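Tol-Pal system protein TolB (Acinetobacter baumannii, PDB 7MX5) is the periplasmic component of the Tol-Pal system, which probably takes part in outer membrane invagination during cell division and in keeping that membrane intact. Local coordinates at residues Y241-D244 / Q249-R252. Sequence-based numbering, arbitrary orientation.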
loop_
_atom_site.group_PDB
_atom_site.type_symbol
_atom_site.label_atom_id
_atom_site.label_comp_id
_atom_site.label_asym_id
_atom_site.label_seq_id
_atom_site.Cartn_x
_atom_site.Cartn_y
_atom_site.Cartn_z
ATOM N N TYR A 241 14.840 11.056 15.756
ATOM C CA TYR A 241 14.589 12.465 16.013
ATOM C C TYR A 241 13.166 12.808 15.597
ATOM O O TYR A 241 12.624 12.228 14.651
ATOM C CB TYR A 241 15.574 13.350 15.242
ATOM C CG TYR A 241 17.010 13.234 15.693
ATOM C CD1 TYR A 241 17.835 12.235 15.194
ATOM C CD2 TYR A 241 17.536 14.109 16.632
ATOM C CE1 TYR A 241 19.148 12.121 15.609
ATOM C CE2 TYR A 241 18.850 14.006 17.045
ATOM C CZ TYR A 241 19.649 13.007 16.537
ATOM O OH TYR A 241 20.955 12.901 16.957
ATOM N N GLN A 242 12.559 13.753 16.309
ATOM C CA GLN A 242 11.265 14.302 15.929
ATOM C C GLN A 242 11.441 15.754 15.512
ATOM O O GLN A 242 12.033 16.550 16.249
ATOM C CB GLN A 242 10.245 14.209 17.065
ATOM C CG GLN A 242 8.830 14.541 16.605
ATOM C CD GLN A 242 7.805 14.483 17.718
ATOM O OE1 GLN A 242 8.149 14.338 18.890
ATOM N NE2 GLN A 242 6.532 14.594 17.354
ATOM N N MET A 243 10.928 16.093 14.336
ATOM C CA MET A 243 10.968 17.456 13.835
ATOM C C MET A 243 9.608 18.117 13.988
ATOM O O MET A 243 8.570 17.468 13.844
ATOM C CB MET A 243 11.387 17.497 12.367
ATOM C CG MET A 243 12.083 18.785 11.992
ATOM S SD MET A 243 12.207 19.036 10.221
ATOM C CE MET A 243 13.932 19.493 10.095
ATOM N N ASP A 244 9.624 19.411 14.284
ATOM C CA ASP A 244 8.429 20.241 14.252
ATOM C C ASP A 244 8.443 21.022 12.944
ATOM O O ASP A 244 9.394 21.763 12.673
ATOM C CB ASP A 244 8.377 21.176 15.458
ATOM C CG ASP A 244 7.229 22.160 15.382
ATOM O OD1 ASP A 244 6.152 21.783 14.872
ATOM O OD2 ASP A 244 7.400 23.308 15.840
ATOM N N GLN A 249 12.467 22.746 14.177
ATOM C CA GLN A 249 12.972 22.369 15.481
ATOM C C GLN A 249 13.242 20.870 15.645
ATOM O O GLN A 249 12.301 20.082 15.739
ATOM C CB GLN A 249 11.991 22.826 16.562
ATOM C CG GLN A 249 12.487 22.611 17.983
ATOM C CD GLN A 249 11.572 23.226 19.020
ATOM O OE1 GLN A 249 10.600 23.900 18.679
ATOM N NE2 GLN A 249 11.877 22.994 20.294
ATOM N N VAL A 250 14.521 20.465 15.737
ATOM C CA VAL A 250 14.873 19.049 15.881
ATOM C C VAL A 250 15.416 18.777 17.283
ATOM O O VAL A 250 16.247 19.531 17.799
ATOM C CB VAL A 250 15.885 18.573 14.817
ATOM C CG1 VAL A 250 15.225 18.515 13.453
ATOM C CG2 VAL A 250 17.107 19.465 14.783
ATOM N N LYS A 251 14.936 17.694 17.900
ATOM C CA LYS A 251 15.471 17.236 19.178
ATOM C C LYS A 251 15.210 15.741 19.305
ATOM O O LYS A 251 14.172 15.246 18.858
ATOM C CB LYS A 251 14.863 18.003 20.358
ATOM C CG LYS A 251 15.909 18.672 21.247
ATOM C CD LYS A 251 16.853 17.645 21.862
ATOM C CE LYS A 251 18.271 17.774 21.316
ATOM N NZ LYS A 251 19.271 18.028 22.389
ATOM N N ARG A 252 16.152 15.035 19.925
ATOM C CA ARG A 252 16.245 13.586 19.833
ATOM C C ARG A 252 15.374 12.883 20.871
ATOM O O ARG A 252 14.937 13.472 21.863
ATOM C CB ARG A 252 17.699 13.144 19.985
ATOM C CG ARG A 252 18.289 13.333 21.360
ATOM C CD ARG A 252 19.399 12.327 21.572
ATOM N NE ARG A 252 18.866 11.006 21.871
ATOM C CZ ARG A 252 18.845 10.466 23.081
ATOM N NH1 ARG A 252 19.348 11.099 24.127
ATOM N NH2 ARG A 252 18.306 9.261 23.245
#
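One side of the Tyr241 ring, CD2 and CE2, meets CA and CB of Arg252 at an oblique angle; the two residues face each other in a non-hydrogen-bonded antiparallel pair. With CG anti to the carbonyl carbon (chi1 -67°), the ring swings over to the neighbouring strand, where CE2 comes to 3.3 Å from Arg252 CB and CD2 to 3.5 Å from Arg252 CA. The ring thus meets the root of the arginine, not its charge: the guanidinium runs on outward, its plane 83° from that of the ring, and NH2 bonds to the carbonyl oxygen of Thr254.

Gln249, at the other end, contributes mainly through its backbone. Its carbonyl oxygen accepts the N-H of Asp244 at 3.1 Å from Asp244 N to Gln249 O, and the same oxygen receives a CA-H contact from Met243. A second backbone bond, from Gln242 N to Lys251 O, is weak at 3.4 Å though nearly straight. The Asp244 carboxylate turns to Ser246 in the connecting turn.

Between these ends Val250 lies beside Met243 on the face that also carries Tyr241, both side chains pointing the same way. Val250 CG1 packs 3.5 Å from Met243 CG and also touches CE, which the bend at chi3 (-132°) brings round. Met243 is buried and reaches Ile209 and Thr210 of strand 206-211, whereas Val250 stays exposed. The arrangement is a beta hairpin joining the third and outermost fourth strands of a four-stranded antiparallel sheet, one blade of the TolB beta-propeller.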